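Local coordinates for protein Alpha/beta hydrolase (Legionella pneumophila subsp. pneumophila str. Philadelphia 1, PDB 4EZI) that is of unknown function but has an alpha/beta-hydrolase fold and may act as a lipase-like serine hydrolase, at residues 82-90 with 255-264; 191-199 with 358-369. All coordinates share one frame; numbering follows the deposited sequence. Where two conformers were deposited one is given.

In the fold
From the N terminus, the chain leaves strand 74-80 of the central sheet and runs into residues 82-90, a loop ahead of helix 99-108. Interaction 1 closes a long loop by bringing residues 255-264, the approach to helix 261-267 and its first turn, against it. Between these two segments the chain has already laid down strand 193-197, whose partner in interaction 2, helix 355-370, comes only near the C terminus; the two closures therefore cross. Interaction 2 seats that last long helix on the sheet, while interaction 1 joins a loop after a core strand to a largely helical region. Their centres are 27 Å apart, on opposite sides of the chain's centre.

Interaction 1: residues 82-90 with 255-264; sequences GTRFERNDV and MDGYHAVDEI
Apolar contact centres on Phe-85, whose ring has the selenium of selenomethionine Met-255 at its edge: SE lies 4.9 Å from the ring centroid and 75° off the normal, a Met-aromatic contact. Val-261 reaches the ring through CG2, 3.6 Å from CD2 of Phe-85, and the Ile-264 CD1 methyl packs at that side chain's base. Tyr-224 of helix 218-233 also meets this ring.

Two direct hydrogen bonds cross. Arg-87 N meets Gly-257 O at 2.9 Å in the carbonyl plane, on a lone pair. With CG anti to its carbonyl carbon (chi1 -57°) and the chain extended beyond it, Glu-86 carries OE2 to Val-261 N, 3.1 Å away, which approaches from above the carboxylate plane. Because Ala-260 is the N-cap residue, this amide opens the helix, whose dipole would probably favour the negative charge.

Waters add further polar links. Phe-85 O accepts from two waters, one receiving from Gly-257 N and the other donating to Met-255 O; another bridges Arg-87 NE and Asp-256 O. The guanidinium's other nitrogens bind the carbonyls of Gly-122, Asn-124 and Leu-126. Phe-85 packing and Glu-86 and Arg-87 pairing thus hold the loop after strand 74-80 to the turn entering helix 261-267.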
loop_
_atom_site.group_PDB
_atom_site.type_symbol
_atom_site.label_atom_id
_atom_site.label_comp_id
_atom_site.label_asym_id
_atom_site.label_seq_id
_atom_site.Cartn_x
_atom_site.Cartn_y
_atom_site.Cartn_z
ATOM N N GLY A 82 2.150 -2.571 2.616
ATOM C CA GLY A 82 1.911 -1.808 3.825
ATOM C C GLY A 82 3.145 -1.096 4.358
ATOM O O GLY A 82 4.160 -0.977 3.685
ATOM N N THR A 83 3.057 -0.586 5.563
ATOM C CA THR A 83 4.134 0.259 6.109
ATOM C C THR A 83 5.416 -0.539 6.219
ATOM O O THR A 83 5.436 -1.613 6.831
ATOM C CB THR A 83 3.770 0.748 7.511
ATOM O OG1 THR A 83 2.573 1.506 7.463
ATOM C CG2 THR A 83 4.892 1.578 8.130
ATOM N N ARG A 84 6.481 0.014 5.649
ATOM C CA ARG A 84 7.807 -0.532 5.795
ATOM C C ARG A 84 8.724 0.577 6.270
ATOM O O ARG A 84 8.779 1.648 5.669
ATOM C CB ARG A 84 8.317 -1.125 4.476
ATOM C CG ARG A 84 7.398 -2.196 3.915
ATOM C CD ARG A 84 7.346 -3.471 4.725
ATOM N NE ARG A 84 6.255 -4.361 4.273
ATOM C CZ ARG A 84 6.244 -5.088 3.160
ATOM N NH1 ARG A 84 7.258 -5.105 2.310
ATOM N NH2 ARG A 84 5.163 -5.813 2.874
ATOM N N PHE A 85 9.423 0.296 7.357
ATOM C CA PHE A 85 10.378 1.212 7.956
ATOM C C PHE A 85 11.822 0.943 7.505
ATOM O O PHE A 85 12.709 1.763 7.787
ATOM C CB PHE A 85 10.371 1.056 9.492
ATOM C CG PHE A 85 9.059 1.374 10.152
ATOM C CD1 PHE A 85 8.712 2.660 10.453
ATOM C CD2 PHE A 85 8.192 0.363 10.496
ATOM C CE1 PHE A 85 7.486 2.919 11.073
ATOM C CE2 PHE A 85 6.981 0.624 11.137
ATOM C CZ PHE A 85 6.634 1.888 11.411
ATOM N N GLU A 86 12.052 -0.223 6.909
ATOM C CA GLU A 86 13.351 -0.677 6.440
ATOM C C GLU A 86 13.428 -0.557 4.934
ATOM O O GLU A 86 12.554 -1.059 4.188
ATOM C CB GLU A 86 13.570 -2.124 6.835
ATOM C CG GLU A 86 13.455 -2.392 8.331
ATOM C CD GLU A 86 13.434 -3.867 8.671
ATOM O OE1 GLU A 86 14.222 -4.633 8.076
ATOM O OE2 GLU A 86 12.631 -4.260 9.553
ATOM N N ARG A 87 14.494 0.074 4.460
ATOM C CA ARG A 87 14.691 0.320 3.030
ATOM C C ARG A 87 14.557 -0.959 2.199
ATOM O O ARG A 87 13.974 -0.968 1.124
ATOM C CB ARG A 87 16.083 0.962 2.779
ATOM C CG ARG A 87 16.467 0.973 1.324
ATOM C CD ARG A 87 17.715 1.765 1.065
ATOM N NE ARG A 87 17.547 3.191 1.244
ATOM C CZ ARG A 87 16.969 3.994 0.362
ATOM N NH1 ARG A 87 16.456 3.540 -0.784
ATOM N NH2 ARG A 87 16.921 5.285 0.632
ATOM N N ASN A 88 15.173 -2.030 2.697
ATOM C CA ASN A 88 15.290 -3.248 1.923
ATOM C C ASN A 88 14.156 -4.251 2.142
ATOM O O ASN A 88 14.117 -5.277 1.460
ATOM C CB ASN A 88 16.658 -3.900 2.156
ATOM C CG ASN A 88 17.757 -3.094 1.518
ATOM O OD1 ASN A 88 17.908 -3.081 0.304
ATOM N ND2 ASN A 88 18.534 -2.377 2.345
ATOM N N ASP A 89 13.211 -3.934 3.026
ATOM C CA ASP A 89 12.099 -4.860 3.253
ATOM C C ASP A 89 10.935 -4.509 2.334
ATOM O O ASP A 89 9.866 -4.077 2.788
ATOM C CB ASP A 89 11.664 -4.801 4.712
ATOM C CG ASP A 89 10.601 -5.836 5.052
ATOM O OD1 ASP A 89 10.445 -6.830 4.336
ATOM O OD2 ASP A 89 9.895 -5.605 6.062
ATOM N N VAL A 90 11.159 -4.650 1.030
ATOM C CA VAL A 90 10.230 -4.209 0.012
ATOM C C VAL A 90 10.200 -5.254 -1.104
ATOM O O VAL A 90 11.151 -6.042 -1.237
ATOM C CB VAL A 90 10.559 -2.794 -0.541
ATOM C CG1 VAL A 90 10.294 -1.735 0.547
ATOM C CG2 VAL A 90 11.990 -2.717 -1.099
HETATM N N MSE A 255 14.358 6.151 11.829
HETATM C CA MSE A 255 13.764 6.131 10.509
HETATM C C MSE A 255 14.761 6.169 9.372
HETATM O O MSE A 255 14.384 6.478 8.261
HETATM C CB MSE A 255 12.724 7.266 10.357
HETATM C CG MSE A 255 11.630 7.268 11.406
HETATM SE SE MSE A 255 10.489 5.768 11.274
HETATM C CE MSE A 255 9.766 5.782 13.114
ATOM N N ASP A 256 16.001 5.757 9.633
ATOM C CA ASP A 256 17.061 5.829 8.629
ATOM C C ASP A 256 16.982 4.742 7.566
ATOM O O ASP A 256 17.754 4.787 6.616
ATOM C CB ASP A 256 18.435 5.859 9.309
ATOM C CG ASP A 256 18.811 4.553 10.003
ATOM O OD1 ASP A 256 18.015 3.592 10.054
ATOM O OD2 ASP A 256 19.950 4.515 10.575
ATOM N N GLY A 257 16.081 3.783 7.711
ATOM C CA GLY A 257 15.922 2.687 6.781
ATOM C C GLY A 257 16.683 1.424 7.144
ATOM O O GLY A 257 16.565 0.421 6.439
ATOM N N TYR A 258 17.435 1.465 8.261
ATOM C CA TYR A 258 18.322 0.371 8.664
ATOM C C TYR A 258 18.079 -0.073 10.096
ATOM O O TYR A 258 18.892 -0.768 10.673
ATOM C CB TYR A 258 19.793 0.761 8.431
ATOM C CG TYR A 258 20.033 0.988 6.971
ATOM C CD1 TYR A 258 20.176 -0.089 6.104
ATOM C CD2 TYR A 258 20.019 2.262 6.426
ATOM C CE1 TYR A 258 20.331 0.090 4.754
ATOM C CE2 TYR A 258 20.177 2.443 5.055
ATOM C CZ TYR A 258 20.345 1.352 4.229
ATOM O OH TYR A 258 20.516 1.519 2.867
ATOM N N HIS A 259 16.947 0.326 10.668
ATOM C CA HIS A 259 16.524 -0.201 11.966
ATOM C C HIS A 259 15.405 -1.177 11.757
ATOM O O HIS A 259 14.395 -0.861 11.117
ATOM C CB HIS A 259 16.059 0.926 12.902
ATOM C CG HIS A 259 17.175 1.754 13.442
ATOM N ND1 HIS A 259 17.930 2.601 12.658
ATOM C CD2 HIS A 259 17.650 1.869 14.707
ATOM C CE1 HIS A 259 18.837 3.189 13.421
ATOM N NE2 HIS A 259 18.683 2.770 14.667
ATOM N N ALA A 260 15.563 -2.372 12.313
ATOM C CA ALA A 260 14.526 -3.383 12.253
ATOM C C ALA A 260 13.261 -2.846 12.942
ATOM O O ALA A 260 13.321 -2.157 13.967
ATOM C CB ALA A 260 14.963 -4.701 12.922
ATOM N N VAL A 261 12.111 -3.171 12.385
ATOM C CA VAL A 261 10.877 -2.666 12.922
ATOM C C VAL A 261 10.698 -3.007 14.429
ATOM O O VAL A 261 10.244 -2.168 15.200
ATOM C CB VAL A 261 9.662 -3.084 12.071
ATOM C CG1 VAL A 261 9.555 -4.599 11.976
ATOM C CG2 VAL A 261 8.426 -2.490 12.673
ATOM N N ASP A 262 11.090 -4.189 14.887
ATOM C CA ASP A 262 10.946 -4.497 16.312
ATOM C C ASP A 262 11.820 -3.570 17.182
ATOM O O ASP A 262 11.429 -3.215 18.297
ATOM C CB ASP A 262 11.211 -5.986 16.597
ATOM C CG ASP A 262 12.675 -6.350 16.481
ATOM O OD1 ASP A 262 13.337 -5.856 15.544
ATOM O OD2 ASP A 262 13.181 -7.123 17.326
ATOM N N GLU A 263 12.985 -3.163 16.672
ATOM C CA GLU A 263 13.840 -2.254 17.411
ATOM C C GLU A 263 13.201 -0.871 17.503
ATOM O O GLU A 263 13.264 -0.215 18.544
ATOM C CB GLU A 263 15.246 -2.122 16.801
ATOM C CG GLU A 263 16.076 -0.986 17.461
ATOM C CD GLU A 263 17.524 -0.869 16.992
ATOM O OE1 GLU A 263 17.878 -1.430 15.932
ATOM O OE2 GLU A 263 18.306 -0.176 17.691
ATOM N N ILE A 264 12.559 -0.433 16.419
ATOM C CA ILE A 264 11.845 0.844 16.409
ATOM C C ILE A 264 10.736 0.839 17.442
ATOM O O ILE A 264 10.618 1.758 18.261
ATOM C CB ILE A 264 11.306 1.166 14.985
ATOM C CG1 ILE A 264 12.475 1.288 13.998
ATOM C CG2 ILE A 264 10.428 2.416 15.022
ATOM C CD1 ILE A 264 12.047 1.412 12.523
HETATM O O HOH W 1 14.703 2.433 9.767
HETATM O O HOH W 2 12.302 4.662 7.317
HETATM O O HOH W 3 17.304 4.426 3.924
HETATM O O HOH W 4 17.080 -2.037 5.005
HETATM O O HOH W 5 20.992 -0.780 1.547
#

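Interaction 2: residues 191-199 with 358-369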
loop_
_atom_site.group_PDB
_atom_site.type_symbol
_atom_site.label_atom_id
_atom_site.label_comp_id
_atom_site.label_asym_id
_atom_site.label_seq_id
_atom_site.Cartn_x
_atom_site.Cartn_y
_atom_site.Cartn_z
ATOM N N VAL A 191 -10.021 -0.226 -15.482
ATOM C CA VAL A 191 -9.719 -0.846 -14.207
ATOM C C VAL A 191 -10.857 -1.831 -13.941
ATOM O O VAL A 191 -12.035 -1.458 -14.062
ATOM C CB VAL A 191 -9.605 0.186 -13.074
ATOM C CG1 VAL A 191 -9.398 -0.523 -11.714
ATOM C CG2 VAL A 191 -8.505 1.194 -13.348
ATOM N N SER A 192 -10.527 -3.083 -13.627
ATOM C CA SER A 192 -11.515 -4.169 -13.493
ATOM C C SER A 192 -12.086 -4.309 -12.087
ATOM O O SER A 192 -13.253 -4.626 -11.925
ATOM C CB SER A 192 -10.910 -5.511 -13.933
ATOM O OG SER A 192 -10.288 -5.405 -15.203
ATOM N N ALA A 193 -11.271 -4.097 -11.058
ATOM C CA ALA A 193 -11.739 -4.248 -9.679
ATOM C C ALA A 193 -10.670 -3.692 -8.758
ATOM O O ALA A 193 -9.474 -3.749 -9.063
ATOM C CB ALA A 193 -12.009 -5.687 -9.322
ATOM N N VAL A 194 -11.099 -3.184 -7.608
ATOM C CA VAL A 194 -10.237 -2.509 -6.636
ATOM C C VAL A 194 -10.631 -3.008 -5.239
ATOM O O VAL A 194 -11.810 -2.977 -4.893
ATOM C CB VAL A 194 -10.395 -0.980 -6.754
ATOM C CG1 VAL A 194 -9.462 -0.278 -5.765
ATOM C CG2 VAL A 194 -10.085 -0.537 -8.176
ATOM N N ALA A 195 -9.654 -3.405 -4.424
ATOM C CA ALA A 195 -9.940 -3.957 -3.110
ATOM C C ALA A 195 -8.871 -3.509 -2.084
ATOM O O ALA A 195 -7.958 -4.260 -1.743
ATOM C CB ALA A 195 -10.041 -5.480 -3.159
ATOM N N PRO A 196 -8.963 -2.271 -1.572
ATOM C CA PRO A 196 -8.071 -1.834 -0.508
ATOM C C PRO A 196 -8.349 -2.601 0.771
ATOM O O PRO A 196 -9.488 -2.666 1.210
ATOM C CB PRO A 196 -8.415 -0.352 -0.343
ATOM C CG PRO A 196 -9.821 -0.285 -0.733
ATOM C CD PRO A 196 -9.959 -1.236 -1.888
ATOM N N GLY A 197 -7.284 -3.121 1.387
ATOM C CA GLY A 197 -7.358 -3.873 2.612
ATOM C C GLY A 197 -6.920 -3.064 3.812
ATOM O O GLY A 197 -5.839 -2.467 3.819
ATOM N N SER A 198 -7.783 -3.024 4.832
ATOM C CA SER A 198 -7.497 -2.385 6.118
ATOM C C SER A 198 -6.811 -1.027 5.945
ATOM O O SER A 198 -5.773 -0.756 6.555
ATOM C CB SER A 198 -6.676 -3.321 7.011
ATOM O OG SER A 198 -7.417 -4.518 7.231
ATOM N N ALA A 199 -7.411 -0.176 5.123
ATOM C CA ALA A 199 -6.819 1.125 4.858
ATOM C C ALA A 199 -7.209 2.123 5.940
ATOM O O ALA A 199 -8.276 2.027 6.546
ATOM C CB ALA A 199 -7.304 1.660 3.549
ATOM N N VAL A 358 -7.935 -11.085 4.794
ATOM C CA VAL A 358 -8.177 -9.985 3.873
ATOM C C VAL A 358 -7.588 -10.301 2.493
ATOM O O VAL A 358 -8.266 -10.068 1.472
ATOM C CB VAL A 358 -7.658 -8.662 4.442
ATOM C CG1 VAL A 358 -7.675 -7.562 3.382
ATOM C CG2 VAL A 358 -8.481 -8.266 5.678
ATOM N N LEU A 359 -6.362 -10.827 2.443
ATOM C CA LEU A 359 -5.784 -11.204 1.150
ATOM C C LEU A 359 -6.681 -12.201 0.403
ATOM O O LEU A 359 -6.860 -12.105 -0.814
ATOM C CB LEU A 359 -4.345 -11.712 1.339
ATOM C CG LEU A 359 -3.504 -12.143 0.122
ATOM C CD1 LEU A 359 -3.490 -11.117 -0.974
ATOM C CD2 LEU A 359 -2.073 -12.479 0.560
ATOM N N LYS A 360 -7.205 -13.182 1.130
ATOM C CA LYS A 360 -8.088 -14.189 0.515
ATOM C C LYS A 360 -9.330 -13.528 -0.080
ATOM O O LYS A 360 -9.732 -13.847 -1.206
ATOM C CB LYS A 360 -8.464 -15.252 1.550
ATOM C CG LYS A 360 -9.370 -16.365 1.046
ATOM C CD LYS A 360 -8.872 -17.065 -0.176
ATOM C CE LYS A 360 -9.625 -18.404 -0.431
ATOM N NZ LYS A 360 -11.055 -18.360 0.017
ATOM N N GLU A 361 -9.909 -12.585 0.653
ATOM C CA GLU A 361 -11.046 -11.835 0.138
ATOM C C GLU A 361 -10.708 -11.045 -1.107
ATOM O O GLU A 361 -11.532 -10.938 -2.025
ATOM C CB GLU A 361 -11.647 -10.919 1.184
ATOM C CG GLU A 361 -12.203 -11.603 2.427
ATOM C CD GLU A 361 -13.360 -12.573 2.188
ATOM O OE1 GLU A 361 -14.117 -12.426 1.210
ATOM O OE2 GLU A 361 -13.528 -13.483 3.031
ATOM N N GLN A 362 -9.525 -10.438 -1.134
ATOM C CA GLN A 362 -9.104 -9.678 -2.316
ATOM C C GLN A 362 -9.031 -10.579 -3.544
ATOM O O GLN A 362 -9.575 -10.246 -4.592
ATOM C CB GLN A 362 -7.745 -8.996 -2.063
ATOM C CG GLN A 362 -7.826 -7.900 -1.022
ATOM C CD GLN A 362 -6.458 -7.412 -0.570
ATOM O OE1 GLN A 362 -5.488 -8.163 -0.538
ATOM N NE2 GLN A 362 -6.369 -6.138 -0.209
ATOM N N VAL A 363 -8.351 -11.707 -3.408
ATOM C CA VAL A 363 -8.244 -12.655 -4.526
ATOM C C VAL A 363 -9.626 -13.100 -5.020
ATOM O O VAL A 363 -9.901 -13.128 -6.209
ATOM C CB VAL A 363 -7.385 -13.917 -4.167
ATOM C CG1 VAL A 363 -7.411 -14.953 -5.334
ATOM C CG2 VAL A 363 -5.960 -13.525 -3.799
ATOM N N ASP A 364 -10.499 -13.427 -4.074
ATOM C CA ASP A 364 -11.841 -13.889 -4.428
ATOM C C ASP A 364 -12.647 -12.803 -5.147
ATOM O O ASP A 364 -13.401 -13.090 -6.082
ATOM C CB ASP A 364 -12.583 -14.372 -3.201
ATOM C CG ASP A 364 -12.086 -15.699 -2.681
ATOM O OD1 ASP A 364 -11.409 -16.448 -3.411
ATOM O OD2 ASP A 364 -12.435 -16.020 -1.524
ATOM N N PHE A 365 -12.505 -11.560 -4.709
ATOM C CA PHE A 365 -13.157 -10.439 -5.365
ATOM C C PHE A 365 -12.671 -10.273 -6.801
ATOM O O PHE A 365 -13.476 -10.115 -7.724
ATOM C CB PHE A 365 -12.905 -9.169 -4.564
ATOM C CG PHE A 365 -13.717 -7.977 -4.981
ATOM C CD1 PHE A 365 -15.093 -7.961 -4.831
ATOM C CD2 PHE A 365 -13.101 -6.852 -5.500
ATOM C CE1 PHE A 365 -15.833 -6.834 -5.168
ATOM C CE2 PHE A 365 -13.824 -5.736 -5.860
ATOM C CZ PHE A 365 -15.199 -5.725 -5.675
ATOM N N PHE A 366 -11.367 -10.356 -7.003
ATOM C CA PHE A 366 -10.819 -10.228 -8.338
ATOM C C PHE A 366 -11.262 -11.364 -9.247
ATOM O O PHE A 366 -11.616 -11.147 -10.413
ATOM C CB PHE A 366 -9.294 -10.130 -8.293
ATOM C CG PHE A 366 -8.797 -8.892 -7.588
ATOM C CD1 PHE A 366 -9.625 -7.778 -7.413
ATOM C CD2 PHE A 366 -7.517 -8.856 -7.060
ATOM C CE1 PHE A 366 -9.166 -6.661 -6.777
ATOM C CE2 PHE A 366 -7.046 -7.711 -6.415
ATOM C CZ PHE A 366 -7.871 -6.616 -6.271
ATOM N N LYS A 367 -11.324 -12.565 -8.707
ATOM C CA LYS A 367 -11.801 -13.706 -9.493
ATOM C C LYS A 367 -13.251 -13.506 -9.959
ATOM O O LYS A 367 -13.601 -13.866 -11.091
ATOM C CB LYS A 367 -11.653 -14.995 -8.701
ATOM C CG LYS A 367 -10.206 -15.482 -8.579
ATOM C CD LYS A 367 -9.741 -16.128 -9.883
ATOM C CE LYS A 367 -8.235 -16.239 -9.953
ATOM N NZ LYS A 367 -7.804 -16.697 -11.314
ATOM N N GLN A 368 -14.084 -12.904 -9.106
ATOM C CA GLN A 368 -15.461 -12.612 -9.458
ATOM C C GLN A 368 -15.518 -11.736 -10.695
ATOM O O GLN A 368 -16.327 -11.980 -11.588
ATOM C CB GLN A 368 -16.182 -11.946 -8.291
ATOM C CG GLN A 368 -17.628 -11.601 -8.581
ATOM C CD GLN A 368 -18.340 -10.967 -7.403
ATOM O OE1 GLN A 368 -17.938 -11.129 -6.247
ATOM N NE2 GLN A 368 -19.421 -10.248 -7.700
ATOM N N PHE A 369 -14.666 -10.724 -10.759
ATOM C CA PHE A 369 -14.655 -9.805 -11.878
ATOM C C PHE A 369 -13.821 -10.273 -13.057
ATOM O O PHE A 369 -14.045 -9.818 -14.181
ATOM C CB PHE A 369 -14.401 -8.366 -11.396
ATOM C CG PHE A 369 -15.550 -7.871 -10.604
ATOM C CD1 PHE A 369 -16.722 -7.527 -11.263
ATOM C CD2 PHE A 369 -15.556 -7.924 -9.210
ATOM C CE1 PHE A 369 -17.844 -7.191 -10.553
ATOM C CE2 PHE A 369 -16.683 -7.565 -8.496
ATOM C CZ PHE A 369 -17.825 -7.199 -9.182
#
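Ala-193 and Ala-195 point their methyl groups into helix 358-369, where three phenylalanines and a glutamine receive them. Strand 193-197 and the helix run nearly antiparallel, with axes 8.5 Å apart at closest approach. This is the strand-helix packing of an alpha/beta-hydrolase sheet, and the small strand side chains are consistent with this close spacing.

Phe-365 and Phe-366 enter with different first torsions. In Phe-365, CG is anti to the backbone N (chi1 -169°), and the ring reaches the strand with CE2, 3.6 Å from Val-194 O. Phe-366 instead has CG anti to its carbonyl carbon (chi1 -64°), bringing CD1 to 3.7 Å from Ala-193 CB and CE1 to 3.9 Å from Ala-195 CB. The two rings consequently share both alanine methyls. Gln-362 O lies over one face of the Phe-366 ring, while CD2 of Phe-369 sits above the centre of the Phe-365 ring. Phe-369 meets the strand through CB, 3.9 Å from Ser-192 O.

Gln-362 provides the polar contact. Its chain, extended beyond CG, delivers NE2 to Ala-195 O at 2.9 Å, nearly along the C=O axis but with a bent N-H...O angle of 133°. NE2 also donates to Gly-167 O, in a probable nucleophile elbow, so one amide nitrogen spans two neighbouring strands. Further along, at Gly-197, Val-358 CG1 comes to 3.8 Å from CA; the glycine leaves room there for both this methyl and the Gln-362 amide.

The seat is thus mainly hydrophobic, with a buried glutamine amide satisfying strand carbonyls and linking the C-terminal helix to the sheet beside the presumed catalytic elbow.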